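Local coordinates for protein enoyl-CoA hydratase (Geobacillus kaustophilus, PDB 2PPY) that probably catalyses the hydration of enoyl-CoA thioesters in fatty acid beta-oxidation and assembles as a hexamer of the crotonase fold, at residues K8-T12 with H23-N27; I53-M59 with Q102-C107; C90-D95 with G147-R153; D130-G136 with T172-A178. All coordinates share one frame. Residue numbers count along the deposited sequence, not the author numbering.

Contact 1: K8-T12 with H23-N27; sequences KQYLT and HLHIN
Three backbone hydrogen bonds hold these segments together in antiparallel fashion. Thr12 and His23 form a hydrogen-bonded pair, CA atoms 5.1 Å apart, with Thr12 N donating to His23 O (2.9 Å) and His23 N to Thr12 O (2.8 Å). Leu11 and Leu24 follow as a non-hydrogen-bonded pair, CA-CA 4.6 Å, and beyond it His25 N reaches Tyr10 O at 3.0 Å. Before the strand, Gln9 and Tyr10 leave the extended conformation (phi/psi about -95/-27), and Lys8 N donates across this bend to Leu11 O at 3.1 Å. This is the open end of the beta hairpin formed by strands 11-16 and 19-24, within the sheet of the crotonase fold. Tyr10 N is taken by Glu39 of helix 34-48, and Ile26 N by Asn30 OD1. The His23 imidazole (chi1 m), on the sheet face of Thr12, bonds through ND1 to Asp61 and through NE2 to Glu21. Leu11 CB and Leu24 CD2 meet at 4.2 Å on the opposite face. Where the strands fray, Tyr10 (chi1 m) sets its ring edge against Ile26, CD1 to CG2 3.5 Å, while the His25 ring (chi1 p) lies with one face over the backbone of Tyr10 and Leu11.

Contact 2: I53-M59 with Q102-C107; sequences IKVVIVM and QVYIAC
Val56 and Tyr104 form the apolar centre: Val56 CB sits 3.7 Å from the centroid of the Tyr104 ring, almost on its normal, a CH-pi contact made with Val56 chi1 t and Tyr104 chi1 m. On the same sheet face Val58 CG2 approaches Tyr104 CD2 at 4.3 Å, and Ile44 and Ile47 of helix 34-48 cover this side. The other face carries Val55 CG1 against Ile105 CD1 (4.1 Å) and Ile57 CG2 against Cys107 CB (3.8 Å), packed against helix 193-205. Strands 55-59 and 103-107 run parallel, axes 4.7 Å apart at 22°, in the register Val55-Val103 to Val58-Ala106 with CA-CA distances of 4.8-4.9 Å. Their backbone ladder is regular: Val103 N to Lys54 O (3.2 Å), Val56 N to Val103 O (2.8 Å), Ile105 N to Val56 O (2.8 Å), Val58 N to Ile105 O (2.8 Å) and Cys107 N to Val58 O (2.7 Å). At the N-terminal edge Gln102, with chi1 m and chi2 p, turns its amide back so that NE2 donates to Ile53 O at 2.9 Å, while Gln102 O accepts from Lys216 NZ. Such adjacent parallel strands, linked through helices 72-75 and 80-99, belong to the central beta-sheet of the crotonase fold.

Contact 3: C90-D95 with G147-R153; sequences CNETLD and GTGGTQR
Thr148, Arg153 and Asn91 bury the most surface where helix 80-99 packs against the N-terminal start of helix 150-158, within the crotonase fold, at the interface with a neighbouring subunit. Thr148 (chi1 m) inserts its methyl beside the first helix: CG2 lies 3.8 Å from Cys90 CB and 3.7 Å from Leu94 CD1. Here the two backbones come closest, Asn91 CA to Thr148 CA 5.3 Å. Asn91 (chi1 m) donates from ND2 to Gly147 O at 3.0 Å. Gly149, with positive phi (89°), occupies the N-cap position of helix 150-158; a side chain here would run into Arg153 NH1. Outside the pair, Glu118 OE2 accepts from Thr148 N and Gly150 N, and Glu234 of a neighbouring subunit from Gly149 N, so the helix start faces carboxylates of its own chain and of a neighbour. One helical turn beyond the cap, Arg153 (chi1 m, chi2 and chi3 t) extends back to Asp95, one turn along from Asn91, and forms a salt bridge, NH2 to OD1 2.8 Å. A water in the gap accepts from Arg153 NH1 at 2.7 Å and lies 3.0 Å from Asn91 OD1 and 2.8 Å from Asp95 OD1.

Contact 4: D130-G136 with T172-A178; sequences DEAGKIG and TITPQEA
This partly buried contact sets short strand 135-136 and the connection after strand 125-129 against the segment leading into helix 175-181, its centre about 17 Å from the centre of the chain. Its core is a single antiparallel bridge between Ile135 and Ile173, a hydrogen-bonded pair with CA atoms 5.4 Å apart: Ile173 N donates to Ile135 O at 2.9 Å and Ile135 N to Ile173 O at 3.1 Å. Next to it Gly136 CA comes within 4.3 Å of Thr172 CA, too near for a side chain at Gly136 pointing that way. Ile135 (chi1 t) sends CG2 to Ile173 CG1 at 3.6 Å and to Ala178 CB at 3.9 Å. In this crotonase fold, strand 135-136 also pairs in parallel with strand 111-113, so the bridge adds a partner on its other edge. Helix 175-181 opens with a capping box: Glu177 N donates to Thr174 OG1 (3.2 Å) and Thr174 N to Glu177 OE1 (2.8 Å). Pro175, in the first turn, packs CG 4.3 Å from Ala132 CB and CD 3.4 Å from Gly133 O, and touches Met128. Gly133 has positive phi (109°), where a CB would be jammed against the preceding carbonyl O. At the far end Gln176 NE2 makes a weak hydrogen bond to Asp130 O at 3.4 Å, and a water bridges Asp130 O (3.2 Å) and Gln176 OE1 (2.7 Å).

From the N terminus, contact 1 comes first, closing a hairpin with ten residues between its segments. Contact 2 follows in series, closing a largely helical 42-residue excursion. The two touch within one sheet, since strand 19-24 neighbours strand 55-60: Leu24 N lies 2.9 Å from Met59 O, a probable hydrogen bond. Contact 3 crosses contact 2, because helix 80-99 lies inside the excursion that contact 2 closes and joins the start of helix 150-158, beyond strand 103-108. Contact 4 crosses contact 3 in turn, opening before 147-153 and closing after it, where strand 135-136 meets the start of helix 175-181. Contacts 2, 3 and 4 do not touch, with nearest atoms about 8 Å apart.

Contact 1: K8-T12 with H23-N27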
loop_
_atom_site.group_PDB
_atom_site.type_symbol
_atom_site.label_atom_id
_atom_site.label_comp_id
_atom_site.label_asym_id
_atom_site.label_seq_id
_atom_site.Cartn_x
_atom_site.Cartn_y
_atom_site.Cartn_z
ATOM N N LYS A 8 25.411 -19.610 25.655
ATOM C CA LYS A 8 24.315 -20.560 25.793
ATOM C C LYS A 8 24.780 -21.804 25.044
ATOM O O LYS A 8 25.973 -21.947 24.784
ATOM C CB LYS A 8 23.022 -20.008 25.184
ATOM C CG LYS A 8 22.332 -18.966 26.059
ATOM C CD LYS A 8 20.942 -18.623 25.542
ATOM C CE LYS A 8 20.196 -17.727 26.522
ATOM N NZ LYS A 8 18.806 -17.428 26.074
ATOM N N GLN A 9 23.865 -22.700 24.690
ATOM C CA GLN A 9 24.273 -23.910 23.982
ATOM C C GLN A 9 24.190 -23.819 22.463
ATOM O O GLN A 9 24.948 -24.487 21.760
ATOM C CB GLN A 9 23.465 -25.118 24.465
ATOM C CG GLN A 9 21.970 -24.891 24.571
ATOM C CD GLN A 9 21.216 -26.184 24.827
ATOM O OE1 GLN A 9 21.767 -27.138 25.378
ATOM N NE2 GLN A 9 19.946 -26.218 24.436
ATOM N N TYR A 10 23.280 -22.994 21.957
ATOM C CA TYR A 10 23.110 -22.846 20.515
ATOM C C TYR A 10 23.892 -21.668 19.952
ATOM O O TYR A 10 24.263 -21.661 18.777
ATOM C CB TYR A 10 21.634 -22.658 20.174
ATOM C CG TYR A 10 20.762 -23.858 20.447
ATOM C CD1 TYR A 10 20.675 -24.903 19.531
ATOM C CD2 TYR A 10 20.001 -23.937 21.609
ATOM C CE1 TYR A 10 19.845 -25.997 19.764
ATOM C CE2 TYR A 10 19.170 -25.025 21.850
ATOM C CZ TYR A 10 19.094 -26.049 20.926
ATOM O OH TYR A 10 18.262 -27.119 21.161
ATOM N N LEU A 11 24.141 -20.667 20.787
ATOM C CA LEU A 11 24.852 -19.487 20.329
ATOM C C LEU A 11 25.516 -18.743 21.475
ATOM O O LEU A 11 25.178 -18.949 22.640
ATOM C CB LEU A 11 23.866 -18.565 19.591
ATOM C CG LEU A 11 23.400 -17.193 20.113
ATOM C CD1 LEU A 11 22.185 -16.774 19.292
ATOM C CD2 LEU A 11 23.011 -17.228 21.576
ATOM N N THR A 12 26.456 -17.867 21.129
ATOM C CA THR A 12 27.169 -17.058 22.108
ATOM C C THR A 12 27.190 -15.602 21.649
ATOM O O THR A 12 27.396 -15.314 20.469
ATOM C CB THR A 12 28.622 -17.549 22.287
ATOM O OG1 THR A 12 28.615 -18.871 22.834
ATOM C CG2 THR A 12 29.391 -16.628 23.220
ATOM N N HIS A 23 27.567 -15.496 17.705
ATOM C CA HIS A 23 28.187 -16.659 17.088
ATOM C C HIS A 23 27.257 -17.853 17.169
ATOM O O HIS A 23 26.737 -18.172 18.233
ATOM C CB HIS A 23 29.514 -16.990 17.772
ATOM C CG HIS A 23 30.605 -16.010 17.476
ATOM N ND1 HIS A 23 31.731 -16.344 16.753
ATOM C CD2 HIS A 23 30.741 -14.702 17.799
ATOM C CE1 HIS A 23 32.513 -15.285 16.647
ATOM N NE2 HIS A 23 31.936 -14.276 17.273
ATOM N N LEU A 24 27.051 -18.506 16.032
ATOM C CA LEU A 24 26.183 -19.667 15.969
ATOM C C LEU A 24 27.002 -20.958 16.047
ATOM O O LEU A 24 27.947 -21.148 15.284
ATOM C CB LEU A 24 25.382 -19.645 14.664
ATOM C CG LEU A 24 24.645 -18.340 14.326
ATOM C CD1 LEU A 24 23.920 -18.493 12.993
ATOM C CD2 LEU A 24 23.658 -17.997 15.426
ATOM N N HIS A 25 26.642 -21.830 16.981
ATOM C CA HIS A 25 27.315 -23.113 17.153
ATOM C C HIS A 25 26.276 -24.147 17.573
ATOM O O HIS A 25 26.229 -24.565 18.723
ATOM C CB HIS A 25 28.435 -23.020 18.208
ATOM C CG HIS A 25 28.012 -22.375 19.494
ATOM N ND1 HIS A 25 28.433 -21.116 19.863
ATOM C CD2 HIS A 25 27.221 -22.818 20.500
ATOM C CE1 HIS A 25 27.920 -20.811 21.043
ATOM N NE2 HIS A 25 27.180 -21.827 21.450
ATOM N N ILE A 26 25.446 -24.564 16.624
ATOM C CA ILE A 26 24.383 -25.515 16.894
ATOM C C ILE A 26 24.765 -26.962 16.600
ATOM O O ILE A 26 24.499 -27.865 17.394
ATOM C CB ILE A 26 23.137 -25.177 16.066
ATOM C CG1 ILE A 26 22.811 -23.690 16.206
ATOM C CG2 ILE A 26 21.960 -26.021 16.519
ATOM C CD1 ILE A 26 21.877 -23.169 15.127
ATOM N N ASN A 27 25.371 -27.179 15.441
ATOM C CA ASN A 27 25.776 -28.515 15.030
ATOM C C ASN A 27 26.555 -28.453 13.724
ATOM O O ASN A 27 26.874 -27.373 13.230
ATOM C CB ASN A 27 24.548 -29.438 14.879
ATOM C CG ASN A 27 23.475 -28.858 13.975
ATOM O OD1 ASN A 27 23.777 -28.241 12.957
ATOM N ND2 ASN A 27 22.208 -29.080 14.333
#

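Contact 2: I53-M59 with Q102-C107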
loop_
_atom_site.group_PDB
_atom_site.type_symbol
_atom_site.label_atom_id
_atom_site.label_comp_id
_atom_site.label_asym_id
_atom_site.label_seq_id
_atom_site.Cartn_x
_atom_site.Cartn_y
_atom_site.Cartn_z
ATOM N N ILE A 53 25.383 -0.909 22.321
ATOM C CA ILE A 53 25.557 -1.670 21.086
ATOM C C ILE A 53 24.926 -0.946 19.905
ATOM O O ILE A 53 23.731 -0.660 19.903
ATOM C CB ILE A 53 24.936 -3.077 21.192
ATOM C CG1 ILE A 53 25.429 -3.778 22.461
ATOM C CG2 ILE A 53 25.329 -3.904 19.963
ATOM C CD1 ILE A 53 26.934 -3.992 22.507
ATOM N N LYS A 54 25.739 -0.650 18.898
ATOM C CA LYS A 54 25.259 0.051 17.721
ATOM C C LYS A 54 25.286 -0.832 16.470
ATOM O O LYS A 54 24.619 -0.542 15.479
ATOM C CB LYS A 54 26.100 1.310 17.496
ATOM C CG LYS A 54 25.845 2.441 18.506
ATOM C CD LYS A 54 26.341 2.106 19.900
ATOM C CE LYS A 54 26.402 3.347 20.799
ATOM N NZ LYS A 54 25.072 3.935 21.132
ATOM N N VAL A 55 26.060 -1.909 16.522
ATOM C CA VAL A 55 26.164 -2.819 15.395
ATOM C C VAL A 55 26.155 -4.271 15.852
ATOM O O VAL A 55 26.694 -4.610 16.905
ATOM C CB VAL A 55 27.466 -2.576 14.591
ATOM C CG1 VAL A 55 27.511 -3.498 13.380
ATOM C CG2 VAL A 55 27.548 -1.121 14.155
ATOM N N VAL A 56 25.538 -5.132 15.055
ATOM C CA VAL A 56 25.490 -6.547 15.386
ATOM C C VAL A 56 25.970 -7.374 14.204
ATOM O O VAL A 56 25.483 -7.216 13.084
ATOM C CB VAL A 56 24.069 -7.007 15.752
ATOM C CG1 VAL A 56 24.076 -8.507 16.047
ATOM C CG2 VAL A 56 23.557 -6.227 16.958
ATOM N N ILE A 57 26.946 -8.239 14.451
ATOM C CA ILE A 57 27.455 -9.107 13.403
ATOM C C ILE A 57 27.023 -10.531 13.724
ATOM O O ILE A 57 27.275 -11.038 14.815
ATOM C CB ILE A 57 28.995 -9.108 13.326
ATOM C CG1 ILE A 57 29.526 -7.700 13.081
ATOM C CG2 ILE A 57 29.440 -10.022 12.189
ATOM C CD1 ILE A 57 31.054 -7.615 13.134
ATOM N N VAL A 58 26.365 -11.180 12.778
ATOM C CA VAL A 58 25.955 -12.549 13.003
ATOM C C VAL A 58 26.913 -13.426 12.208
ATOM O O VAL A 58 27.042 -13.270 10.996
ATOM C CB VAL A 58 24.506 -12.782 12.537
ATOM C CG1 VAL A 58 24.091 -14.223 12.814
ATOM C CG2 VAL A 58 23.575 -11.805 13.250
HETATM N N MSE A 59 27.618 -14.314 12.902
HETATM C CA MSE A 59 28.554 -15.215 12.242
HETATM C C MSE A 59 28.441 -16.637 12.769
HETATM O O MSE A 59 27.753 -16.891 13.754
HETATM C CB MSE A 59 29.997 -14.702 12.365
HETATM C CG MSE A 59 30.356 -14.019 13.672
HETATM SE SE MSE A 59 32.245 -13.518 13.734
HETATM C CE MSE A 59 32.176 -11.754 12.964
ATOM N N GLN A 102 20.194 -1.195 16.108
ATOM C CA GLN A 102 21.486 -1.667 15.607
ATOM C C GLN A 102 21.439 -2.113 14.160
ATOM O O GLN A 102 20.416 -2.602 13.683
ATOM C CB GLN A 102 22.004 -2.868 16.413
ATOM C CG GLN A 102 22.310 -2.636 17.876
ATOM C CD GLN A 102 21.069 -2.635 18.736
ATOM O OE1 GLN A 102 20.052 -3.239 18.383
ATOM N NE2 GLN A 102 21.150 -1.972 19.884
ATOM N N VAL A 103 22.569 -1.962 13.477
ATOM C CA VAL A 103 22.693 -2.402 12.100
ATOM C C VAL A 103 23.102 -3.871 12.186
ATOM O O VAL A 103 24.108 -4.209 12.817
ATOM C CB VAL A 103 23.785 -1.608 11.348
ATOM C CG1 VAL A 103 24.075 -2.252 9.999
ATOM C CG2 VAL A 103 23.331 -0.173 11.152
ATOM N N TYR A 104 22.308 -4.742 11.575
ATOM C CA TYR A 104 22.599 -6.170 11.580
ATOM C C TYR A 104 23.323 -6.609 10.305
ATOM O O TYR A 104 22.830 -6.413 9.195
ATOM C CB TYR A 104 21.301 -6.969 11.750
ATOM C CG TYR A 104 20.895 -7.183 13.196
ATOM C CD1 TYR A 104 20.585 -6.106 14.026
ATOM C CD2 TYR A 104 20.857 -8.465 13.740
ATOM C CE1 TYR A 104 20.249 -6.303 15.371
ATOM C CE2 TYR A 104 20.525 -8.673 15.077
ATOM C CZ TYR A 104 20.224 -7.592 15.884
ATOM O OH TYR A 104 19.916 -7.806 17.202
ATOM N N ILE A 105 24.500 -7.202 10.477
ATOM C CA ILE A 105 25.302 -7.667 9.352
ATOM C C ILE A 105 25.484 -9.178 9.437
ATOM O O ILE A 105 25.889 -9.702 10.475
ATOM C CB ILE A 105 26.710 -7.025 9.355
ATOM C CG1 ILE A 105 26.594 -5.503 9.430
ATOM C CG2 ILE A 105 27.480 -7.429 8.090
ATOM C CD1 ILE A 105 27.936 -4.812 9.563
ATOM N N ALA A 106 25.183 -9.871 8.347
ATOM C CA ALA A 106 25.346 -11.315 8.298
ATOM C C ALA A 106 26.731 -11.603 7.731
ATOM O O ALA A 106 27.019 -11.256 6.587
ATOM C CB ALA A 106 24.288 -11.930 7.407
ATOM N N CYS A 107 27.592 -12.218 8.535
ATOM C CA CYS A 107 28.940 -12.549 8.086
ATOM C C CYS A 107 28.902 -13.977 7.558
ATOM O O CYS A 107 28.972 -14.933 8.329
ATOM C CB CYS A 107 29.933 -12.446 9.246
ATOM S SG CYS A 107 31.667 -12.648 8.744
#

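Contact 3: C90-D95 with G147-R153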
loop_
_atom_site.group_PDB
_atom_site.type_symbol
_atom_site.label_atom_id
_atom_site.label_comp_id
_atom_site.label_asym_id
_atom_site.label_seq_id
_atom_site.Cartn_x
_atom_site.Cartn_y
_atom_site.Cartn_z
ATOM N N CYS A 90 9.520 -17.935 14.311
ATOM C CA CYS A 90 10.789 -17.666 13.640
ATOM C C CYS A 90 10.686 -16.388 12.808
ATOM O O CYS A 90 11.587 -15.551 12.832
ATOM C CB CYS A 90 11.173 -18.837 12.734
ATOM S SG CYS A 90 11.529 -20.370 13.619
ATOM N N ASN A 91 9.586 -16.249 12.074
ATOM C CA ASN A 91 9.369 -15.072 11.243
ATOM C C ASN A 91 9.307 -13.794 12.074
ATOM O O ASN A 91 9.961 -12.802 11.749
ATOM C CB ASN A 91 8.086 -15.224 10.418
ATOM C CG ASN A 91 8.301 -16.023 9.149
ATOM O OD1 ASN A 91 9.203 -15.726 8.370
ATOM N ND2 ASN A 91 7.466 -17.035 8.927
ATOM N N GLU A 92 8.529 -13.819 13.151
ATOM C CA GLU A 92 8.411 -12.652 14.015
ATOM C C GLU A 92 9.772 -12.303 14.608
ATOM O O GLU A 92 10.089 -11.130 14.817
ATOM C CB GLU A 92 7.392 -12.917 15.130
ATOM C CG GLU A 92 5.987 -13.198 14.597
ATOM C CD GLU A 92 4.953 -13.374 15.695
ATOM O OE1 GLU A 92 5.295 -13.959 16.741
ATOM O OE2 GLU A 92 3.793 -12.943 15.500
ATOM N N THR A 93 10.583 -13.323 14.875
ATOM C CA THR A 93 11.910 -13.081 15.427
ATOM C C THR A 93 12.741 -12.348 14.376
ATOM O O THR A 93 13.342 -11.312 14.658
ATOM C CB THR A 93 12.613 -14.396 15.806
ATOM O OG1 THR A 93 11.872 -15.045 16.851
ATOM C CG2 THR A 93 14.041 -14.121 16.292
ATOM N N LEU A 94 12.761 -12.879 13.158
ATOM C CA LEU A 94 13.516 -12.243 12.090
ATOM C C LEU A 94 12.980 -10.833 11.825
ATOM O O LEU A 94 13.752 -9.919 11.543
ATOM C CB LEU A 94 13.455 -13.086 10.810
ATOM C CG LEU A 94 14.148 -14.458 10.857
ATOM C CD1 LEU A 94 14.224 -15.023 9.439
ATOM C CD2 LEU A 94 15.565 -14.332 11.447
ATOM N N ASP A 95 11.667 -10.651 11.934
ATOM C CA ASP A 95 11.066 -9.339 11.698
ATOM C C ASP A 95 11.602 -8.260 12.644
ATOM O O ASP A 95 11.659 -7.082 12.281
ATOM C CB ASP A 95 9.535 -9.391 11.851
ATOM C CG ASP A 95 8.865 -10.317 10.849
ATOM O OD1 ASP A 95 9.409 -10.517 9.744
ATOM O OD2 ASP A 95 7.770 -10.833 11.168
ATOM N N GLY A 147 9.516 -20.760 3.831
ATOM C CA GLY A 147 8.484 -20.200 4.687
ATOM C C GLY A 147 8.874 -19.302 5.842
ATOM O O GLY A 147 8.025 -18.952 6.665
ATOM N N THR A 148 10.142 -18.935 5.935
ATOM C CA THR A 148 10.558 -18.038 7.000
ATOM C C THR A 148 10.949 -16.697 6.371
ATOM O O THR A 148 11.994 -16.128 6.684
ATOM C CB THR A 148 11.749 -18.609 7.809
ATOM O OG1 THR A 148 11.501 -19.983 8.124
ATOM C CG2 THR A 148 11.905 -17.848 9.123
ATOM N N GLY A 149 10.101 -16.211 5.466
ATOM C CA GLY A 149 10.356 -14.935 4.809
ATOM C C GLY A 149 11.176 -14.998 3.530
ATOM O O GLY A 149 11.328 -13.994 2.834
ATOM N N GLY A 150 11.689 -16.178 3.205
ATOM C CA GLY A 150 12.501 -16.332 2.013
ATOM C C GLY A 150 11.898 -15.892 0.689
ATOM O O GLY A 150 12.527 -15.123 -0.043
ATOM N N THR A 151 10.695 -16.372 0.363
ATOM C CA THR A 151 10.060 -16.013 -0.909
ATOM C C THR A 151 9.831 -14.513 -1.026
ATOM O O THR A 151 10.017 -13.929 -2.089
ATOM C CB THR A 151 8.680 -16.715 -1.111
ATOM O OG1 THR A 151 7.720 -16.184 -0.186
ATOM C CG2 THR A 151 8.800 -18.222 -0.908
ATOM N N GLN A 152 9.438 -13.895 0.080
ATOM C CA GLN A 152 9.152 -12.473 0.104
ATOM C C GLN A 152 10.371 -11.549 0.129
ATOM O O GLN A 152 10.446 -10.598 -0.649
ATOM C CB GLN A 152 8.228 -12.168 1.289
ATOM C CG GLN A 152 6.895 -12.908 1.208
ATOM C CD GLN A 152 6.254 -12.803 -0.179
ATOM O OE1 GLN A 152 6.081 -13.803 -0.874
ATOM N NE2 GLN A 152 5.908 -11.588 -0.582
ATOM N N ARG A 153 11.326 -11.818 1.016
ATOM C CA ARG A 153 12.506 -10.969 1.096
ATOM C C ARG A 153 13.424 -11.139 -0.111
ATOM O O ARG A 153 14.014 -10.166 -0.586
ATOM C CB ARG A 153 13.277 -11.222 2.398
ATOM C CG ARG A 153 12.527 -10.779 3.667
ATOM C CD ARG A 153 13.487 -10.574 4.844
ATOM N NE ARG A 153 12.821 -9.999 6.013
ATOM C CZ ARG A 153 12.081 -10.691 6.875
ATOM N NH1 ARG A 153 11.912 -11.996 6.713
ATOM N NH2 ARG A 153 11.490 -10.074 7.891
HETATM O O HOH W 1 10.257 -12.937 8.635
#

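Contact 4: D130-G136 with T172-A178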
loop_
_atom_site.group_PDB
_atom_site.type_symbol
_atom_site.label_atom_id
_atom_site.label_comp_id
_atom_site.label_asym_id
_atom_site.label_seq_id
_atom_site.Cartn_x
_atom_site.Cartn_y
_atom_site.Cartn_z
ATOM N N ASP A 130 34.802 -15.318 -0.489
ATOM C CA ASP A 130 34.866 -15.784 -1.874
ATOM C C ASP A 130 34.944 -17.297 -2.064
ATOM O O ASP A 130 34.954 -17.780 -3.192
ATOM C CB ASP A 130 35.997 -15.080 -2.649
ATOM C CG ASP A 130 37.378 -15.312 -2.055
ATOM O OD1 ASP A 130 38.333 -14.714 -2.589
ATOM O OD2 ASP A 130 37.520 -16.073 -1.077
ATOM N N GLU A 131 34.978 -18.038 -0.962
ATOM C CA GLU A 131 35.013 -19.496 -1.019
ATOM C C GLU A 131 33.997 -20.042 -0.014
ATOM O O GLU A 131 34.074 -21.200 0.400
ATOM C CB GLU A 131 36.413 -20.020 -0.673
ATOM C CG GLU A 131 37.517 -19.540 -1.605
ATOM C CD GLU A 131 38.855 -20.212 -1.321
ATOM O OE1 GLU A 131 38.953 -21.445 -1.502
ATOM O OE2 GLU A 131 39.809 -19.512 -0.918
ATOM N N ALA A 132 33.041 -19.193 0.364
ATOM C CA ALA A 132 32.006 -19.543 1.335
ATOM C C ALA A 132 31.114 -20.714 0.936
ATOM O O ALA A 132 30.464 -21.314 1.787
ATOM C CB ALA A 132 31.141 -18.316 1.636
ATOM N N GLY A 133 31.064 -21.032 -0.351
ATOM C CA GLY A 133 30.241 -22.151 -0.778
ATOM C C GLY A 133 28.986 -21.814 -1.556
ATOM O O GLY A 133 29.024 -21.027 -2.504
ATOM N N LYS A 134 27.871 -22.414 -1.143
ATOM C CA LYS A 134 26.574 -22.236 -1.802
ATOM C C LYS A 134 25.618 -21.316 -1.056
ATOM O O LYS A 134 25.599 -21.275 0.176
ATOM C CB LYS A 134 25.866 -23.584 -1.960
ATOM C CG LYS A 134 26.682 -24.711 -2.568
ATOM C CD LYS A 134 25.873 -26.005 -2.512
ATOM C CE LYS A 134 26.630 -27.194 -3.078
ATOM N NZ LYS A 134 25.813 -28.442 -3.007
ATOM N N ILE A 135 24.806 -20.592 -1.814
ATOM C CA ILE A 135 23.814 -19.702 -1.229
ATOM C C ILE A 135 22.546 -19.803 -2.078
ATOM O O ILE A 135 22.598 -19.686 -3.303
ATOM C CB ILE A 135 24.338 -18.239 -1.160
ATOM C CG1 ILE A 135 23.263 -17.322 -0.573
ATOM C CG2 ILE A 135 24.781 -17.772 -2.539
ATOM C CD1 ILE A 135 23.791 -15.966 -0.158
ATOM N N GLY A 136 21.417 -20.058 -1.420
ATOM C CA GLY A 136 20.150 -20.190 -2.120
ATOM C C GLY A 136 19.039 -20.751 -1.245
ATOM O O GLY A 136 19.208 -20.908 -0.035
ATOM N N THR A 172 21.170 -23.422 -5.981
ATOM C CA THR A 172 22.020 -22.499 -5.252
ATOM C C THR A 172 23.064 -21.883 -6.184
ATOM O O THR A 172 23.375 -22.435 -7.240
ATOM C CB THR A 172 22.732 -23.220 -4.090
ATOM O OG1 THR A 172 23.571 -24.258 -4.611
ATOM C CG2 THR A 172 21.706 -23.849 -3.151
ATOM N N ILE A 173 23.598 -20.732 -5.793
ATOM C CA ILE A 173 24.597 -20.050 -6.599
ATOM C C ILE A 173 25.873 -19.795 -5.802
ATOM O O ILE A 173 25.962 -20.151 -4.631
ATOM C CB ILE A 173 24.044 -18.711 -7.135
ATOM C CG1 ILE A 173 23.617 -17.814 -5.971
ATOM C CG2 ILE A 173 22.860 -18.975 -8.054
ATOM C CD1 ILE A 173 23.107 -16.449 -6.404
ATOM N N THR A 174 26.856 -19.172 -6.442
ATOM C CA THR A 174 28.129 -18.871 -5.799
ATOM C C THR A 174 28.107 -17.484 -5.173
ATOM O O THR A 174 27.210 -16.685 -5.444
ATOM C CB THR A 174 29.291 -18.899 -6.819
ATOM O OG1 THR A 174 29.087 -17.875 -7.802
ATOM C CG2 THR A 174 29.369 -20.256 -7.516
ATOM N N PRO A 175 29.100 -17.184 -4.318
ATOM C CA PRO A 175 29.188 -15.876 -3.662
ATOM C C PRO A 175 29.274 -14.779 -4.717
ATOM O O PRO A 175 28.625 -13.737 -4.599
ATOM C CB PRO A 175 30.475 -15.985 -2.846
ATOM C CG PRO A 175 30.525 -17.439 -2.498
ATOM C CD PRO A 175 30.132 -18.101 -3.802
ATOM N N GLN A 176 30.082 -15.027 -5.749
ATOM C CA GLN A 176 30.262 -14.078 -6.842
ATOM C C GLN A 176 28.938 -13.788 -7.541
ATOM O O GLN A 176 28.582 -12.629 -7.751
ATOM C CB GLN A 176 31.265 -14.616 -7.872
ATOM C CG GLN A 176 32.719 -14.711 -7.399
ATOM C CD GLN A 176 32.943 -15.784 -6.344
ATOM O OE1 GLN A 176 32.323 -16.848 -6.382
ATOM N NE2 GLN A 176 33.851 -15.519 -5.412
ATOM N N GLU A 177 28.213 -14.842 -7.907
ATOM C CA GLU A 177 26.928 -14.679 -8.581
ATOM C C GLU A 177 25.971 -13.941 -7.656
ATOM O O GLU A 177 25.170 -13.112 -8.098
ATOM C CB GLU A 177 26.353 -16.045 -8.964
ATOM C CG GLU A 177 27.281 -16.858 -9.874
ATOM C CD GLU A 177 26.772 -18.264 -10.155
ATOM O OE1 GLU A 177 26.327 -18.939 -9.206
ATOM O OE2 GLU A 177 26.831 -18.697 -11.326
ATOM N N ALA A 178 26.063 -14.237 -6.363
ATOM C CA ALA A 178 25.214 -13.588 -5.379
ATOM C C ALA A 178 25.492 -12.088 -5.385
ATOM O O ALA A 178 24.575 -11.271 -5.304
ATOM C CB ALA A 178 25.482 -14.169 -3.992
HETATM O O HOH W 2 33.074 -19.211 -5.420
#